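Local coordinates for protein 16 kDa beta-galactoside-binding lectin (Gallus gallus, PDB 1QMJ) that binds beta-galactosides such as lactose as a homodimeric galectin and may take part in the regulation of differentiation, at residues G2-Q7 against Y117-G122; K27-N32 against G122-K127; T56-S61 against E70-D75; F76-G81 against V97-V102. All blocks are in the same frame, centred on the assembly; numbering follows the deposited sequence.

Contact 1: G2-Q7 against Y117-G122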
loop_
_atom_site.group_PDB
_atom_site.type_symbol
_atom_site.label_atom_id
_atom_site.label_comp_id
_atom_site.label_asym_id
_atom_site.label_seq_id
_atom_site.Cartn_x
_atom_site.Cartn_y
_atom_site.Cartn_z
ATOM N N GLY A 2 -9.879 -3.502 2.166
ATOM C CA GLY A 2 -9.591 -2.877 3.466
ATOM C C GLY A 2 -8.191 -3.272 3.925
ATOM O O GLY A 2 -8.017 -4.163 4.771
ATOM N N LEU A 3 -7.212 -2.596 3.358
ATOM C CA LEU A 3 -5.808 -2.870 3.680
ATOM C C LEU A 3 -5.225 -1.802 4.612
ATOM O O LEU A 3 -5.804 -0.723 4.811
ATOM C CB LEU A 3 -4.946 -2.924 2.405
ATOM C CG LEU A 3 -5.217 -1.802 1.397
ATOM C CD1 LEU A 3 -4.536 -0.482 1.770
ATOM C CD2 LEU A 3 -4.715 -2.149 -0.012
ATOM N N VAL A 4 -4.084 -2.165 5.153
ATOM C CA VAL A 4 -3.320 -1.322 6.070
ATOM C C VAL A 4 -1.886 -1.207 5.568
ATOM O O VAL A 4 -1.262 -2.210 5.189
ATOM C CB VAL A 4 -3.306 -1.939 7.473
ATOM C CG1 VAL A 4 -2.514 -1.106 8.484
ATOM C CG2 VAL A 4 -4.703 -2.099 8.076
ATOM N N VAL A 5 -1.406 0.017 5.576
ATOM C CA VAL A 5 -0.041 0.334 5.141
ATOM C C VAL A 5 0.729 0.973 6.293
ATOM O O VAL A 5 0.268 1.949 6.902
ATOM C CB VAL A 5 -0.067 1.310 3.961
ATOM C CG1 VAL A 5 1.275 1.393 3.229
ATOM C CG2 VAL A 5 -1.098 0.940 2.893
ATOM N N THR A 6 1.850 0.366 6.608
ATOM C CA THR A 6 2.710 0.838 7.700
ATOM C C THR A 6 4.140 1.029 7.181
ATOM O O THR A 6 4.434 0.764 6.007
ATOM C CB THR A 6 2.706 -0.177 8.851
ATOM O OG1 THR A 6 2.952 -1.486 8.356
ATOM C CG2 THR A 6 1.371 -0.219 9.601
ATOM N N GLN A 7 4.985 1.489 8.079
ATOM C CA GLN A 7 6.403 1.751 7.786
ATOM C C GLN A 7 6.548 2.924 6.808
ATOM O O GLN A 7 7.534 3.024 6.067
ATOM C CB GLN A 7 7.066 0.524 7.147
ATOM C CG GLN A 7 6.824 -0.773 7.920
ATOM C CD GLN A 7 7.425 -0.761 9.326
ATOM O OE1 GLN A 7 8.434 -0.095 9.561
ATOM N NE2 GLN A 7 6.862 -1.467 10.287
ATOM N N TYR A 117 1.165 5.578 9.117
ATOM C CA TYR A 117 0.085 4.608 9.050
ATOM C C TYR A 117 -1.040 5.101 8.149
ATOM O O TYR A 117 -1.410 6.274 8.200
ATOM C CB TYR A 117 -0.438 4.376 10.475
ATOM C CG TYR A 117 -1.651 3.479 10.604
ATOM C CD1 TYR A 117 -2.946 4.004 10.520
ATOM C CD2 TYR A 117 -1.505 2.116 10.851
ATOM C CE1 TYR A 117 -4.064 3.186 10.680
ATOM C CE2 TYR A 117 -2.612 1.289 11.011
ATOM C CZ TYR A 117 -3.886 1.828 10.926
ATOM O OH TYR A 117 -4.978 1.003 11.079
ATOM N N LEU A 118 -1.577 4.193 7.338
ATOM C CA LEU A 118 -2.678 4.485 6.424
ATOM C C LEU A 118 -3.537 3.234 6.390
ATOM O O LEU A 118 -3.014 2.132 6.302
ATOM C CB LEU A 118 -2.148 4.789 5.010
ATOM C CG LEU A 118 -3.125 4.979 3.831
ATOM C CD1 LEU A 118 -4.016 6.184 4.040
ATOM C CD2 LEU A 118 -2.355 5.155 2.538
ATOM N N ALA A 119 -4.846 3.391 6.512
ATOM C CA ALA A 119 -5.747 2.250 6.456
ATOM C C ALA A 119 -7.036 2.648 5.760
ATOM O O ALA A 119 -7.541 3.753 5.956
ATOM C CB ALA A 119 -6.040 1.736 7.847
ATOM N N VAL A 120 -7.533 1.774 4.895
ATOM C CA VAL A 120 -8.779 2.025 4.176
ATOM C C VAL A 120 -9.755 0.962 4.646
ATOM O O VAL A 120 -9.423 -0.220 4.639
ATOM C CB VAL A 120 -8.600 1.907 2.641
ATOM C CG1 VAL A 120 -9.934 2.128 1.945
ATOM C CG2 VAL A 120 -7.568 2.921 2.140
ATOM N N GLU A 121 -10.934 1.381 5.095
ATOM C CA GLU A 121 -11.945 0.442 5.573
ATOM C C GLU A 121 -13.341 0.766 5.041
ATOM O O GLU A 121 -13.574 1.825 4.447
ATOM C CB GLU A 121 -11.949 0.379 7.108
ATOM C CG GLU A 121 -12.231 1.703 7.797
ATOM C CD GLU A 121 -12.146 1.612 9.316
ATOM O OE1 GLU A 121 -11.106 1.143 9.834
ATOM O OE2 GLU A 121 -13.117 2.022 9.992
ATOM N N GLY A 122 -14.263 -0.166 5.246
ATOM C CA GLY A 122 -15.620 0.028 4.783
ATOM C C GLY A 122 -15.860 -0.450 3.364
ATOM O O GLY A 122 -15.122 -1.282 2.820
#
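V5 and L118 stand side by side, CB to CB, on the inward face of the antiparallel pair formed by strands 4-6 and 117-122, whose axes run 4.7 Å apart. The tight part is this middle. The two residues form a hydrogen-bonded pair: V5 N donates a hydrogen bond to L118 O at 2.8 Å, with an almost straight N-H...O angle of 175°, and L118 N returns a more bent bond to V5 O at 2.9 Å. A third bond, from V120 N to L3 O at 3.0 Å, continues the pairing. I129 of strand 124-131 meets V5 and L118 both; branched apolar residues suit this dry interior of the beta sandwich.

The other face is more open to solvent: V4, T6 and Y117 are partly exposed, though their contacts are not longer. V4 shares a non-hydrogen-bonded pair with A119, whose small methyl meets V4 CG2 at 4.1 Å. The other methyl, V4 CG1, lies anti to the backbone N (chi1 180°) and touches Y117 CE2 at 3.5 Å, approaching the ring obliquely. T6 CG2 reaches the same ring at CD2. Toward G2 the pairing frays: L3 N points poorly at V120 O, while G2, having no side chain, brings its CA to within 2.9 Å of V120 O as a CA-H...O contact.

V4, V5 and T6 also pair with a strand of the second subunit, so the sheet runs on through the dimer interface. Backbone bonding on both edges of strand 4-6, with valines on its faces, is consistent with the strand serving both its own sheet and the dimer.

Contact 2: K27-N32 against G122-K127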
loop_
_atom_site.group_PDB
_atom_site.type_symbol
_atom_site.label_atom_id
_atom_site.label_comp_id
_atom_site.label_asym_id
_atom_site.label_seq_id
_atom_site.Cartn_x
_atom_site.Cartn_y
_atom_site.Cartn_z
ATOM N N LYS A 27 -22.407 1.739 2.635
ATOM C CA LYS A 27 -22.981 2.335 3.845
ATOM C C LYS A 27 -22.175 3.584 4.137
ATOM O O LYS A 27 -22.697 4.575 4.667
ATOM C CB LYS A 27 -22.835 1.384 5.032
ATOM C CG LYS A 27 -23.902 0.305 5.142
ATOM C CD LYS A 27 -23.741 -0.488 6.441
ATOM C CE LYS A 27 -24.850 -1.495 6.704
ATOM N NZ LYS A 27 -24.715 -2.147 8.017
ATOM N N GLY A 28 -20.924 3.427 3.754
ATOM C CA GLY A 28 -19.876 4.425 3.889
ATOM C C GLY A 28 -18.529 3.704 3.949
ATOM O O GLY A 28 -18.464 2.468 3.999
ATOM N N PHE A 29 -17.493 4.492 3.935
ATOM C CA PHE A 29 -16.118 3.997 4.019
ATOM C C PHE A 29 -15.309 5.028 4.776
ATOM O O PHE A 29 -15.795 6.135 5.051
ATOM C CB PHE A 29 -15.527 3.763 2.620
ATOM C CG PHE A 29 -15.375 5.035 1.795
ATOM C CD1 PHE A 29 -16.464 5.523 1.071
ATOM C CD2 PHE A 29 -14.146 5.705 1.761
ATOM C CE1 PHE A 29 -16.327 6.690 0.311
ATOM C CE2 PHE A 29 -14.008 6.871 1.002
ATOM C CZ PHE A 29 -15.101 7.364 0.276
ATOM N N SER A 30 -14.098 4.652 5.099
ATOM C CA SER A 30 -13.197 5.526 5.847
ATOM C C SER A 30 -11.755 5.355 5.375
ATOM O O SER A 30 -11.370 4.285 4.882
ATOM C CB SER A 30 -13.269 5.187 7.338
ATOM O OG SER A 30 -14.588 5.406 7.823
ATOM N N VAL A 31 -11.021 6.437 5.552
ATOM C CA VAL A 31 -9.597 6.530 5.192
ATOM C C VAL A 31 -8.842 7.186 6.348
ATOM O O VAL A 31 -8.889 8.412 6.529
ATOM C CB VAL A 31 -9.434 7.374 3.929
ATOM C CG1 VAL A 31 -7.970 7.648 3.581
ATOM C CG2 VAL A 31 -10.041 6.717 2.689
ATOM N N ASN A 32 -8.162 6.342 7.103
ATOM C CA ASN A 32 -7.402 6.773 8.288
ATOM C C ASN A 32 -5.890 6.832 8.036
ATOM O O ASN A 32 -5.312 5.919 7.425
ATOM C CB ASN A 32 -7.629 5.793 9.441
ATOM C CG ASN A 32 -9.077 5.317 9.550
ATOM O OD1 ASN A 32 -9.990 6.138 9.579
ATOM N ND2 ASN A 32 -9.345 4.026 9.614
ATOM N N GLY A 122 -14.263 -0.166 5.246
ATOM C CA GLY A 122 -15.620 0.028 4.783
ATOM C C GLY A 122 -15.860 -0.450 3.364
ATOM O O GLY A 122 -15.122 -1.282 2.820
ATOM N N ASP A 123 -16.900 0.102 2.755
ATOM C CA ASP A 123 -17.298 -0.267 1.409
ATOM C C ASP A 123 -16.577 0.507 0.321
ATOM O O ASP A 123 -17.192 1.264 -0.438
ATOM C CB ASP A 123 -18.809 -0.116 1.272
ATOM C CG ASP A 123 -19.560 -0.885 2.341
ATOM O OD1 ASP A 123 -19.321 -2.102 2.476
ATOM O OD2 ASP A 123 -20.364 -0.267 3.066
ATOM N N PHE A 124 -15.265 0.300 0.251
ATOM C CA PHE A 124 -14.424 0.946 -0.747
ATOM C C PHE A 124 -13.497 -0.129 -1.291
ATOM O O PHE A 124 -13.008 -0.981 -0.542
ATOM C CB PHE A 124 -13.605 2.078 -0.114
ATOM C CG PHE A 124 -12.923 2.984 -1.113
ATOM C CD1 PHE A 124 -13.660 3.859 -1.901
ATOM C CD2 PHE A 124 -11.536 2.991 -1.233
ATOM C CE1 PHE A 124 -13.038 4.729 -2.789
ATOM C CE2 PHE A 124 -10.901 3.863 -2.123
ATOM C CZ PHE A 124 -11.656 4.732 -2.900
ATOM N N LYS A 125 -13.310 -0.131 -2.603
ATOM C CA LYS A 125 -12.429 -1.093 -3.241
ATOM C C LYS A 125 -11.192 -0.342 -3.743
ATOM O O LYS A 125 -11.271 0.459 -4.672
ATOM C CB LYS A 125 -13.144 -1.788 -4.402
ATOM C CG LYS A 125 -12.366 -2.935 -5.004
ATOM C CD LYS A 125 -12.913 -3.321 -6.371
ATOM C CE LYS A 125 -12.689 -2.218 -7.403
ATOM N NZ LYS A 125 -11.240 -1.927 -7.645
ATOM N N VAL A 126 -10.069 -0.553 -3.064
ATOM C CA VAL A 126 -8.813 0.089 -3.421
ATOM C C VAL A 126 -8.282 -0.499 -4.731
ATOM O O VAL A 126 -8.303 -1.717 -4.948
ATOM C CB VAL A 126 -7.749 -0.091 -2.306
ATOM C CG1 VAL A 126 -6.482 0.693 -2.637
ATOM C CG2 VAL A 126 -8.308 0.353 -0.970
ATOM N N LYS A 127 -7.815 0.380 -5.599
ATOM C CA LYS A 127 -7.279 -0.023 -6.882
ATOM C C LYS A 127 -5.814 0.385 -6.977
ATOM O O LYS A 127 -5.038 -0.251 -7.679
ATOM C CB LYS A 127 -8.080 0.640 -8.008
ATOM C CG LYS A 127 -8.636 -0.326 -9.038
ATOM C CD LYS A 127 -7.538 -0.941 -9.894
ATOM C CE LYS A 127 -8.123 -1.848 -10.969
ATOM N NZ LYS A 127 -8.935 -2.956 -10.381
#
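The turn through which the chain leaves strand 117-122 for strand 124-131 meets the start of strand 29-33 here, with G122 and D123 against G28 and F29, and F124 against F29. D123 is the centre of an inverse gamma turn, closed by a weak bond from F124 N to G122 O. The same residue is tied to the facing segment twice. Its backbone N donates a nearly straight bond to G28 O at 3.1 Å, and its carboxylate accepts from K27 N at OD2, 2.9 Å away. That N-H arrives on the anti side of the carboxylate, 28° out of its plane. The first torsion of D123 puts CG beside its own backbone N (chi1 -54°), and the short side chain holds OD2 close to K27 N, whereas the extended K27 chain carries its ammonium away.

This turn takes the chain from one sheet of the galectin sandwich to the other, and the two phenylalanines fill the space between the sheets. F29 CB and F124 CB touch at 3.7 Å, and the rings form an offset stack with centroids 4.8 Å apart and planes inclined by 21°. F124 CD1 sits over the centre of the F29 ring. I22 packs on both phenylalanine side chains, with I86 against F29 and V84 against F124.

G122 explains how the backbones come so close: its CA lies 4.1 Å from F29 CA, where a beta carbon would run into F29 CA and G28 O, and its backbone angles would also jam one against the preceding carbonyl.

Contact 3: T56-S61 against E70-D75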
loop_
_atom_site.group_PDB
_atom_site.type_symbol
_atom_site.label_atom_id
_atom_site.label_comp_id
_atom_site.label_asym_id
_atom_site.label_seq_id
_atom_site.Cartn_x
_atom_site.Cartn_y
_atom_site.Cartn_z
ATOM N N THR A 56 -23.246 12.231 4.585
ATOM C CA THR A 56 -22.478 13.182 5.401
ATOM C C THR A 56 -21.053 12.694 5.612
ATOM O O THR A 56 -20.816 11.516 5.915
ATOM C CB THR A 56 -23.108 13.346 6.789
ATOM O OG1 THR A 56 -24.463 13.739 6.671
ATOM C CG2 THR A 56 -22.396 14.401 7.641
ATOM N N VAL A 57 -20.133 13.614 5.445
ATOM C CA VAL A 57 -18.716 13.334 5.651
ATOM C C VAL A 57 -18.360 13.727 7.074
ATOM O O VAL A 57 -18.569 14.873 7.491
ATOM C CB VAL A 57 -17.841 14.137 4.681
ATOM C CG1 VAL A 57 -16.348 14.050 5.021
ATOM C CG2 VAL A 57 -17.959 13.672 3.229
ATOM N N VAL A 58 -17.840 12.770 7.791
ATOM C CA VAL A 58 -17.426 12.984 9.171
ATOM C C VAL A 58 -15.910 12.890 9.250
ATOM O O VAL A 58 -15.304 11.950 8.722
ATOM C CB VAL A 58 -18.049 11.926 10.094
ATOM C CG1 VAL A 58 -17.624 12.086 11.558
ATOM C CG2 VAL A 58 -19.580 11.958 10.107
ATOM N N CYS A 59 -15.346 13.878 9.898
ATOM C CA CYS A 59 -13.899 13.971 10.109
ATOM C C CYS A 59 -13.641 13.967 11.602
ATOM O O CYS A 59 -14.393 14.567 12.379
ATOM C CB CYS A 59 -13.351 15.262 9.495
ATOM S SG CYS A 59 -13.399 15.267 7.636
ATOM N N ASN A 60 -12.590 13.295 11.988
ATOM C CA ASN A 60 -12.235 13.191 13.398
ATOM C C ASN A 60 -10.819 12.674 13.567
ATOM O O ASN A 60 -10.236 12.089 12.645
ATOM C CB ASN A 60 -13.195 12.211 14.087
ATOM C CG ASN A 60 -13.384 12.487 15.577
ATOM O OD1 ASN A 60 -12.630 13.263 16.158
ATOM N ND2 ASN A 60 -14.358 11.888 16.238
ATOM N N SER A 61 -10.314 12.916 14.748
ATOM C CA SER A 61 -8.989 12.469 15.142
ATOM C C SER A 61 -9.176 11.418 16.225
ATOM O O SER A 61 -10.291 11.201 16.716
ATOM C CB SER A 61 -8.151 13.646 15.667
ATOM O OG SER A 61 -8.863 14.357 16.667
ATOM N N GLU A 70 -16.152 15.254 16.781
ATOM C CA GLU A 70 -16.539 15.097 15.382
ATOM C C GLU A 70 -16.681 16.449 14.706
ATOM O O GLU A 70 -17.043 17.448 15.345
ATOM C CB GLU A 70 -17.878 14.381 15.274
ATOM C CG GLU A 70 -17.771 12.876 15.483
ATOM C CD GLU A 70 -19.039 12.137 15.070
ATOM O OE1 GLU A 70 -20.082 12.805 14.708
ATOM O OE2 GLU A 70 -19.066 10.850 15.085
ATOM N N ASP A 71 -16.381 16.410 13.438
ATOM C CA ASP A 71 -16.464 17.559 12.549
ATOM C C ASP A 71 -17.217 17.119 11.307
ATOM O O ASP A 71 -16.670 16.425 10.441
ATOM C CB ASP A 71 -15.059 18.041 12.174
ATOM C CG ASP A 71 -15.074 19.281 11.274
ATOM O OD1 ASP A 71 -16.161 19.962 11.131
ATOM O OD2 ASP A 71 -14.000 19.644 10.659
ATOM N N ARG A 72 -18.460 17.528 11.257
ATOM C CA ARG A 72 -19.350 17.195 10.146
ATOM C C ARG A 72 -19.249 18.258 9.068
ATOM O O ARG A 72 -19.339 19.459 9.350
ATOM C CB ARG A 72 -20.781 17.114 10.650
ATOM C CG ARG A 72 -21.068 15.782 11.314
ATOM C CD ARG A 72 -21.873 15.900 12.599
ATOM N NE ARG A 72 -22.135 14.591 13.181
ATOM C CZ ARG A 72 -22.986 13.714 12.652
ATOM N NH1 ARG A 72 -23.673 14.010 11.539
ATOM N NH2 ARG A 72 -23.214 12.499 13.160
ATOM N N LYS A 73 -19.064 17.776 7.856
ATOM C CA LYS A 73 -18.932 18.635 6.672
ATOM C C LYS A 73 -20.279 18.742 5.951
ATOM O O LYS A 73 -21.122 17.837 6.029
ATOM C CB LYS A 73 -17.889 18.049 5.729
ATOM C CG LYS A 73 -16.485 18.041 6.340
ATOM C CD LYS A 73 -15.980 19.442 6.699
ATOM C CE LYS A 73 -14.579 19.432 7.313
ATOM N NZ LYS A 73 -14.022 20.781 7.493
ATOM N N ALA A 74 -20.430 19.860 5.267
ATOM C CA ALA A 74 -21.656 20.189 4.522
ATOM C C ALA A 74 -21.699 19.514 3.139
ATOM O O ALA A 74 -22.746 19.024 2.698
ATOM C CB ALA A 74 -21.746 21.701 4.310
ATOM N N ASP A 75 -20.562 19.497 2.472
ATOM C CA ASP A 75 -20.451 18.910 1.117
ATOM C C ASP A 75 -20.243 17.394 1.169
ATOM O O ASP A 75 -19.530 16.873 2.036
ATOM C CB ASP A 75 -19.269 19.524 0.373
ATOM C CG ASP A 75 -19.434 21.024 0.148
ATOM O OD1 ASP A 75 -20.246 21.454 -0.757
ATOM O OD2 ASP A 75 -18.760 21.858 0.862
HETATM O O HOH W 1 -20.848 15.865 4.102
HETATM O O HOH W 2 -15.972 10.025 14.715
#
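The carboxylate of E70 presents one face to V58, whose CG1 stands almost straight above E70 CD at 3.8 Å. E70 OE1 accepts from R72 NE at 3.1 Å, nearly along its C-O axis, and lies 25° out of the R72 guanidinium plane; R72 NH2 makes a salt bridge to D53 OD1. OE2 is joined to N60 ND2 through water 2. The N60 amide stands perpendicular to the carboxylate, with ND2 against E70 CG and bonded to G68 O. T56 CG2 lies obliquely beside the guanidinium.

E70 lies just ahead of strand 71-73, which pairs antiparallel with strand 56-63 in the galectin sheet, and E70 to K73 belong to the predicted beta-galactoside site. The polar face of E70 and R72 is consistent with sugar binding, whereas V57 and C59 turn inward to F44. C59 N donates to D71 O, and D71 N to C59 O, each at 2.9 Å; K73 N donates to V57 O at 3.0 Å.

D71 and K73 start out on the same face as C59 but stay partly exposed. K73 NZ bonds E105 O and makes a weak 3.4 Å salt bridge to D71 OD2. Water 1 accepts from V57 N at 2.7 Å and donates to K73 O and D75 O.

Contact 4: F76-G81 against V97-V102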
loop_
_atom_site.group_PDB
_atom_site.type_symbol
_atom_site.label_atom_id
_atom_site.label_comp_id
_atom_site.label_asym_id
_atom_site.label_seq_id
_atom_site.Cartn_x
_atom_site.Cartn_y
_atom_site.Cartn_z
ATOM N N PHE A 76 -20.887 16.739 0.215
ATOM C CA PHE A 76 -20.827 15.276 0.052
ATOM C C PHE A 76 -20.743 14.941 -1.446
ATOM O O PHE A 76 -21.724 14.472 -2.047
ATOM C CB PHE A 76 -22.073 14.630 0.656
ATOM C CG PHE A 76 -21.923 13.119 0.842
ATOM C CD1 PHE A 76 -21.108 12.614 1.864
ATOM C CD2 PHE A 76 -22.600 12.243 -0.011
ATOM C CE1 PHE A 76 -20.972 11.229 2.031
ATOM C CE2 PHE A 76 -22.464 10.859 0.155
ATOM C CZ PHE A 76 -21.650 10.353 1.176
ATOM N N PRO A 77 -19.586 15.211 -2.080
ATOM C CA PRO A 77 -19.354 14.925 -3.503
ATOM C C PRO A 77 -19.269 13.439 -3.837
ATOM O O PRO A 77 -18.578 13.071 -4.836
ATOM C CB PRO A 77 -17.990 15.493 -3.786
ATOM C CG PRO A 77 -17.437 16.046 -2.481
ATOM C CD PRO A 77 -18.443 15.826 -1.393
ATOM N N PHE A 78 -19.912 12.570 -3.081
ATOM C CA PHE A 78 -19.799 11.110 -3.366
ATOM C C PHE A 78 -21.149 10.446 -3.662
ATOM O O PHE A 78 -22.197 10.869 -3.165
ATOM C CB PHE A 78 -19.189 10.372 -2.167
ATOM C CG PHE A 78 -17.845 10.953 -1.701
ATOM C CD1 PHE A 78 -16.668 10.672 -2.412
ATOM C CD2 PHE A 78 -17.792 11.764 -0.560
ATOM C CE1 PHE A 78 -15.442 11.203 -1.979
ATOM C CE2 PHE A 78 -16.568 12.293 -0.129
ATOM C CZ PHE A 78 -15.394 12.012 -0.838
ATOM N N GLN A 79 -21.048 9.409 -4.479
ATOM C CA GLN A 79 -22.185 8.578 -4.906
ATOM C C GLN A 79 -21.714 7.124 -4.993
ATOM O O GLN A 79 -20.561 6.847 -5.349
ATOM C CB GLN A 79 -22.695 9.041 -6.276
ATOM C CG GLN A 79 -23.306 10.445 -6.245
ATOM C CD GLN A 79 -23.790 10.924 -7.618
ATOM O OE1 GLN A 79 -23.185 10.590 -8.636
ATOM N NE2 GLN A 79 -24.858 11.696 -7.708
ATOM N N GLN A 80 -22.615 6.222 -4.661
ATOM C CA GLN A 80 -22.326 4.777 -4.683
ATOM C C GLN A 80 -22.053 4.309 -6.121
ATOM O O GLN A 80 -22.753 4.707 -7.063
ATOM C CB GLN A 80 -23.517 3.988 -4.133
ATOM C CG GLN A 80 -23.818 4.285 -2.662
ATOM C CD GLN A 80 -25.202 3.795 -2.234
ATOM O OE1 GLN A 80 -25.359 3.279 -1.128
ATOM N NE2 GLN A 80 -26.228 3.926 -3.054
ATOM N N GLY A 81 -21.029 3.469 -6.232
ATOM C CA GLY A 81 -20.590 2.879 -7.518
ATOM C C GLY A 81 -19.658 3.838 -8.259
ATOM O O GLY A 81 -19.326 3.634 -9.437
ATOM N N VAL A 97 -7.807 17.105 2.267
ATOM C CA VAL A 97 -8.301 15.960 1.508
ATOM C C VAL A 97 -8.987 16.496 0.270
ATOM O O VAL A 97 -9.989 17.213 0.355
ATOM C CB VAL A 97 -9.295 15.149 2.343
ATOM C CG1 VAL A 97 -9.792 13.894 1.621
ATOM C CG2 VAL A 97 -8.708 14.659 3.668
ATOM N N LYS A 98 -8.449 16.160 -0.881
ATOM C CA LYS A 98 -9.033 16.644 -2.129
ATOM C C LYS A 98 -9.530 15.534 -3.023
ATOM O O LYS A 98 -8.829 14.538 -3.261
ATOM C CB LYS A 98 -8.037 17.443 -2.985
ATOM C CG LYS A 98 -6.671 17.636 -2.345
ATOM C CD LYS A 98 -6.226 19.105 -2.339
ATOM C CE LYS A 98 -5.782 19.615 -3.715
ATOM N NZ LYS A 98 -4.954 20.831 -3.636
ATOM N N VAL A 99 -10.729 15.781 -3.467
ATOM C CA VAL A 99 -11.439 14.935 -4.401
ATOM C C VAL A 99 -11.760 15.801 -5.601
ATOM O O VAL A 99 -11.574 17.034 -5.541
ATOM C CB VAL A 99 -12.733 14.392 -3.789
ATOM C CG1 VAL A 99 -12.493 13.405 -2.647
ATOM C CG2 VAL A 99 -13.629 15.487 -3.209
ATOM N N PRO A 100 -11.974 15.367 -6.715
ATOM C CA PRO A 100 -12.152 16.285 -7.850
ATOM C C PRO A 100 -13.057 17.525 -7.676
ATOM O O PRO A 100 -12.767 18.584 -8.234
ATOM C CB PRO A 100 -12.641 15.357 -8.967
ATOM C CG PRO A 100 -13.330 14.240 -8.211
ATOM C CD PRO A 100 -12.375 13.995 -7.076
ATOM N N GLU A 101 -14.107 17.416 -6.868
ATOM C CA GLU A 101 -15.039 18.532 -6.685
ATOM C C GLU A 101 -14.795 19.435 -5.478
ATOM O O GLU A 101 -14.932 20.658 -5.569
ATOM C CB GLU A 101 -16.481 18.011 -6.601
ATOM C CG GLU A 101 -16.833 16.924 -7.607
ATOM C CD GLU A 101 -16.735 15.516 -7.028
ATOM O OE1 GLU A 101 -15.697 15.170 -6.421
ATOM O OE2 GLU A 101 -17.712 14.752 -7.189
ATOM N N VAL A 102 -14.453 18.830 -4.346
ATOM C CA VAL A 102 -14.259 19.579 -3.114
ATOM C C VAL A 102 -12.952 19.271 -2.393
ATOM O O VAL A 102 -12.385 18.185 -2.529
ATOM C CB VAL A 102 -15.408 19.266 -2.115
ATOM C CG1 VAL A 102 -15.378 20.223 -0.947
ATOM C CG2 VAL A 102 -16.750 19.311 -2.808
#
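P77 and F78 reach out from the loop between strands 71-73 and 83-90 to the tip of the beta hairpin that joins strands 94-98 and 103-107. The hairpin tip is V99 to V102, closed by a backbone bond from V99 N to V102 O, and P100 suits its bend. Contact across the gap is made by side chains, with neither strand pairing nor hydrogen bonds between the segments.

P77 is central and meets three residues. Its ring atom CG approaches V99 CG2 at 3.9 Å and V102 CG2 at 3.4 Å, the latter closer than usual for two carbons. P77 and V102 lie at about a right angle to each other. The valine touches the ring chiefly through CG2: a chi1 of -169° puts V102 CG1 anti to the backbone N and leaves CG2 beside it, facing P77 CG. The compact, apolar proline ring suits a site lined by V99 and V102.

Further inside, F78 and V99 also cross at about a right angle. The distal ring atoms F78 CE1 and CZ straddle V99 CG1, each 3.7 Å away, and the methyl meets the ring obliquely. F78 in turn packs on F44 and P46 of strand 39-47, joining the hairpin tip to the opposite sheet of the sandwich.

E101 borders the contact on the exposed side. Its chain bends at chi2 (97°), folding the carboxylate back over P77, where E101 CD is 3.5 Å from P77 CB. E101 OE2 comes within 3.0 Å of P77 O, a short approach of two acceptors, not a hydrogen bond, that leaves the placing of the carboxylate doubtful.

Contacts 1 and 2 share G122 and are joined by backbone bonds from A119 and E121 to strand 29-33: one extends the sheet toward the dimer interface, the other plugs the sandwich between the sheets. Contact 3 belongs to the same sheet but lies about 20 Å from contact 1, centre to centre, across the chain's middle. It alone combines strand pairing with salt bridges and bridging waters, consistent with its place in the predicted sugar site. Contact 4 touches it where V57 meets F76 and F78, and joins a loop to a hairpin tip mainly by apolar side chains, with one carboxylate at its exposed side. All four are part core, part surface: the surface side faces the partner subunit in contact 1 and carries charged residues in contacts 2 to 4.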